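Local coordinates for protein aminotransferase (PDB 3IF2) that probably transfers amino groups between amino acids and keto acids with pyridoxal 5'-phosphate as cofactor, perhaps as a valine-pyruvate transaminase, at residues A[51-54]-A[55-58]; A[322-325]-A[326-329]. All blocks are in the same frame, centred on the assembly; numbering follows the deposited sequence.

Contact 1 of 2, residues A[51-54]-A[55-58]; sequences LFLE and TYKA
The ring of Y56 meets L53 obliquely, with CD1 of L53 4.3 Å from CD2 of Y56; the same ring stacks on Y56 of the second subunit and packs on A72 of that subunit. Its OH is hydrogen-bonded to the backbone O of Y56 of the second subunit. Because CG of Y56 is anti to the backbone N (chi1 -179°), the ring is carried out from the helix toward that partner. A second flat group, the carboxylate of E54, forms a salt bridge through OE2 with R324, and the ring of F52 packs among I315, L328 and I73 of the second subunit.

On the buried side, T55 illustrates how a hydroxyl folds back on its own helix. OG1 of T55 donates to O of L51 at 2.9 Å, while N of T55 reaches the same oxygen at 3.0 Å from the opposite face of the carbonyl plane. One water donates to OG1 of T55 at 2.7 Å and, over 3.3 Å, to OE2 of E54, joining the two side chains. Elsewhere on the helix surface, CE of K57 lies 4.1 Å from CG of L53.

The backbone bonds are those of a regular alpha-helix, 46-60. L51, F52 and T55 face helix 311-321, L51 and F52 also touch helix 324-351, and L53, Y56 and K57 pack against the second subunit.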
loop_
_atom_site.group_PDB
_atom_site.type_symbol
_atom_site.label_atom_id
_atom_site.label_comp_id
_atom_site.label_asym_id
_atom_site.label_seq_id
_atom_site.Cartn_x
_atom_site.Cartn_y
_atom_site.Cartn_z
ATOM N N LEU A 51 -22.790 5.269 -13.268
ATOM C CA LEU A 51 -22.355 6.531 -12.644
ATOM C C LEU A 51 -20.820 6.654 -12.618
ATOM O O LEU A 51 -20.271 7.727 -12.895
ATOM C CB LEU A 51 -22.922 6.694 -11.237
ATOM C CG LEU A 51 -22.493 7.923 -10.401
ATOM C CD1 LEU A 51 -22.620 9.263 -11.157
ATOM C CD2 LEU A 51 -23.293 7.937 -9.108
ATOM N N PHE A 52 -20.154 5.553 -12.268
ATOM C CA PHE A 52 -18.712 5.492 -12.289
ATOM C C PHE A 52 -18.140 5.747 -13.683
ATOM O O PHE A 52 -17.190 6.523 -13.801
ATOM C CB PHE A 52 -18.166 4.157 -11.725
ATOM C CG PHE A 52 -18.357 3.964 -10.213
ATOM C CD1 PHE A 52 -18.470 5.047 -9.302
ATOM C CD2 PHE A 52 -18.292 2.679 -9.689
ATOM C CE1 PHE A 52 -18.618 4.828 -7.934
ATOM C CE2 PHE A 52 -18.423 2.465 -8.307
ATOM C CZ PHE A 52 -18.585 3.549 -7.432
ATOM N N LEU A 53 -18.716 5.125 -14.714
ATOM C CA LEU A 53 -18.229 5.309 -16.096
ATOM C C LEU A 53 -18.372 6.750 -16.551
ATOM O O LEU A 53 -17.463 7.295 -17.166
ATOM C CB LEU A 53 -18.944 4.371 -17.095
ATOM C CG LEU A 53 -18.374 4.275 -18.510
ATOM C CD1 LEU A 53 -16.826 4.131 -18.514
ATOM C CD2 LEU A 53 -19.051 3.158 -19.270
ATOM N N GLU A 54 -19.504 7.364 -16.215
ATOM C CA GLU A 54 -19.759 8.789 -16.495
ATOM C C GLU A 54 -18.709 9.678 -15.831
ATOM O O GLU A 54 -18.158 10.572 -16.471
ATOM C CB GLU A 54 -21.172 9.179 -16.030
ATOM C CG GLU A 54 -21.508 10.676 -15.955
ATOM C CD GLU A 54 -22.880 10.877 -15.353
ATOM O OE1 GLU A 54 -23.865 10.431 -15.983
ATOM O OE2 GLU A 54 -22.972 11.456 -14.248
ATOM N N THR A 55 -18.464 9.436 -14.552
ATOM C CA THR A 55 -17.470 10.221 -13.806
ATOM C C THR A 55 -16.069 10.075 -14.444
ATOM O O THR A 55 -15.406 11.073 -14.690
ATOM C CB THR A 55 -17.445 9.849 -12.314
ATOM O OG1 THR A 55 -18.779 9.913 -11.785
ATOM C CG2 THR A 55 -16.564 10.790 -11.551
ATOM N N TYR A 56 -15.690 8.830 -14.742
ATOM C CA TYR A 56 -14.425 8.473 -15.398
ATOM C C TYR A 56 -14.196 9.237 -16.696
ATOM O O TYR A 56 -13.101 9.756 -16.926
ATOM C CB TYR A 56 -14.439 6.979 -15.707
ATOM C CG TYR A 56 -13.214 6.402 -16.373
ATOM C CD1 TYR A 56 -12.169 5.907 -15.607
ATOM C CD2 TYR A 56 -13.130 6.293 -17.752
ATOM C CE1 TYR A 56 -11.041 5.359 -16.196
ATOM C CE2 TYR A 56 -12.000 5.743 -18.370
ATOM C CZ TYR A 56 -10.952 5.270 -17.588
ATOM O OH TYR A 56 -9.850 4.692 -18.170
ATOM N N LYS A 57 -15.225 9.269 -17.546
ATOM C CA LYS A 57 -15.163 9.992 -18.804
ATOM C C LYS A 57 -14.997 11.489 -18.541
ATOM O O LYS A 57 -14.096 12.116 -19.133
ATOM C CB LYS A 57 -16.402 9.732 -19.665
ATOM C CG LYS A 57 -16.512 8.337 -20.229
ATOM C CD LYS A 57 -17.842 8.128 -20.925
ATOM C CE LYS A 57 -17.894 6.779 -21.686
ATOM N NZ LYS A 57 -16.975 6.682 -22.897
ATOM N N ALA A 58 -15.823 12.040 -17.641
ATOM C CA ALA A 58 -15.776 13.467 -17.304
ATOM C C ALA A 58 -14.373 13.893 -16.857
ATOM O O ALA A 58 -13.882 14.915 -17.336
ATOM C CB ALA A 58 -16.821 13.852 -16.261
HETATM O O HOH W 1 -20.435 12.022 -12.287
#

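Contact 2 of 2, residues A[322-325]-A[326-329]; sequences NDRI and KQLS
S329 folds back onto I325: chi1 of -62° sets OG of S329 beside its own backbone N, and from there the hydroxyl donates to O of I325 at 2.8 Å, which pairs this buried group within its own helix. The backbone N of S329 reaches O of I325 at 3.2 Å from the opposite face of the carbonyl plane, so that two donors grip one oxygen. An alanine here would remove the second donor and is likely to leave O of I325 with the longer backbone bond as its one link to this residue.

At the start of the helix, OD1 of N322 accepts from N of R324 at 2.9 Å, closing an Asx turn. D323 follows at the N-cap position, yet its side chain makes no capping bond; its carboxylate turns to R98 and H99 on helix 86-100. The backbone O of D323 takes N of Q327 at 3.2 Å and N of K326 more weakly.

R324 and Q327 are turned obliquely to each other, their guanidinium and amide planes 55° apart, and NE2 of Q327 approaches CG of R324 to 4.0 Å. A bend at chi3 (79°) turns the guanidinium of R324 toward E54, its salt-bridge partner. The buried side chain of I325 packs on F95, L319 and F252, while L328 rests on V48, L51 and F52 of helix 46-60.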
loop_
_atom_site.group_PDB
_atom_site.type_symbol
_atom_site.label_atom_id
_atom_site.label_comp_id
_atom_site.label_asym_id
_atom_site.label_seq_id
_atom_site.Cartn_x
_atom_site.Cartn_y
_atom_site.Cartn_z
ATOM N N ASN A 322 -21.023 16.649 -4.392
ATOM C CA ASN A 322 -22.458 16.848 -4.695
ATOM C C ASN A 322 -23.425 15.843 -4.016
ATOM O O ASN A 322 -24.579 15.712 -4.442
ATOM C CB ASN A 322 -22.644 16.860 -6.227
ATOM C CG ASN A 322 -22.455 15.486 -6.870
ATOM O OD1 ASN A 322 -22.331 14.451 -6.193
ATOM N ND2 ASN A 322 -22.456 15.471 -8.184
ATOM N N ASP A 323 -22.929 15.119 -3.008
ATOM C CA ASP A 323 -23.678 14.067 -2.292
ATOM C C ASP A 323 -24.190 12.881 -3.132
ATOM O O ASP A 323 -24.928 12.051 -2.595
ATOM C CB ASP A 323 -24.824 14.656 -1.429
ATOM C CG ASP A 323 -24.327 15.484 -0.240
ATOM O OD1 ASP A 323 -23.147 15.371 0.168
ATOM O OD2 ASP A 323 -25.149 16.257 0.320
ATOM N N ARG A 324 -23.776 12.738 -4.395
ATOM C CA ARG A 324 -24.236 11.594 -5.202
ATOM C C ARG A 324 -23.714 10.270 -4.662
ATOM O O ARG A 324 -24.342 9.251 -4.914
ATOM C CB ARG A 324 -23.942 11.734 -6.708
ATOM C CG ARG A 324 -24.811 12.775 -7.416
ATOM C CD ARG A 324 -24.609 12.766 -8.926
ATOM N NE ARG A 324 -25.344 11.658 -9.557
ATOM C CZ ARG A 324 -25.380 11.388 -10.874
ATOM N NH1 ARG A 324 -24.680 12.117 -11.769
ATOM N NH2 ARG A 324 -26.116 10.347 -11.302
ATOM N N ILE A 325 -22.588 10.285 -3.926
ATOM C CA ILE A 325 -22.050 9.077 -3.265
ATOM C C ILE A 325 -23.083 8.516 -2.251
ATOM O O ILE A 325 -23.285 7.301 -2.183
ATOM C CB ILE A 325 -20.611 9.324 -2.643
ATOM C CG1 ILE A 325 -19.893 7.998 -2.368
ATOM C CG2 ILE A 325 -20.665 10.220 -1.416
ATOM C CD1 ILE A 325 -18.453 8.145 -1.833
ATOM N N LYS A 326 -23.762 9.416 -1.533
ATOM C CA LYS A 326 -24.815 9.078 -0.574
ATOM C C LYS A 326 -26.093 8.575 -1.287
ATOM O O LYS A 326 -26.689 7.572 -0.867
ATOM C CB LYS A 326 -25.124 10.302 0.304
ATOM C CG LYS A 326 -25.869 9.998 1.584
ATOM C CD LYS A 326 -26.034 11.255 2.470
ATOM C CE LYS A 326 -26.532 10.920 3.889
ATOM N NZ LYS A 326 -27.763 10.080 3.883
ATOM N N GLN A 327 -26.492 9.249 -2.371
ATOM C CA GLN A 327 -27.685 8.853 -3.147
ATOM C C GLN A 327 -27.491 7.503 -3.815
ATOM O O GLN A 327 -28.406 6.669 -3.821
ATOM C CB GLN A 327 -28.068 9.890 -4.192
ATOM C CG GLN A 327 -28.375 11.258 -3.616
ATOM C CD GLN A 327 -28.843 12.221 -4.683
ATOM O OE1 GLN A 327 -29.982 12.104 -5.176
ATOM N NE2 GLN A 327 -27.966 13.185 -5.060
ATOM N N LEU A 328 -26.298 7.288 -4.354
ATOM C CA LEU A 328 -25.911 6.011 -4.922
ATOM C C LEU A 328 -26.026 4.868 -3.863
ATOM O O LEU A 328 -26.533 3.785 -4.147
ATOM C CB LEU A 328 -24.466 6.109 -5.403
ATOM C CG LEU A 328 -23.818 4.915 -6.070
ATOM C CD1 LEU A 328 -24.549 4.703 -7.390
ATOM C CD2 LEU A 328 -22.324 5.143 -6.271
ATOM N N SER A 329 -25.550 5.134 -2.654
ATOM C CA SER A 329 -25.590 4.166 -1.561
ATOM C C SER A 329 -27.019 3.828 -1.108
ATOM O O SER A 329 -27.373 2.660 -0.968
ATOM C CB SER A 329 -24.814 4.718 -0.364
ATOM O OG SER A 329 -23.461 4.912 -0.702
#

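Overall arrangement
Contacts 1 and 2 are local contacts on separate helices that meet side by side, their centres 14 Å apart. The polar link is a salt bridge, OE2 of E54 to NH1 of R324 at 3.1 Å. Beside it, CD1 of L51 packs on CZ of R324 at 3.5 Å, and L328 adds apolar contacts with L51 and F52. In both helices a hydroxyl four residues on doubles the backbone bond to a carbonyl. Neither contact touches the cofactor: the side chains of F52 and S329 lie about 10 and 9 Å from that of K276, which binds pyridoxal 5'-phosphate. Contact 1 also reaches the second subunit, whereas 322-329 touches no other chain of the assembly.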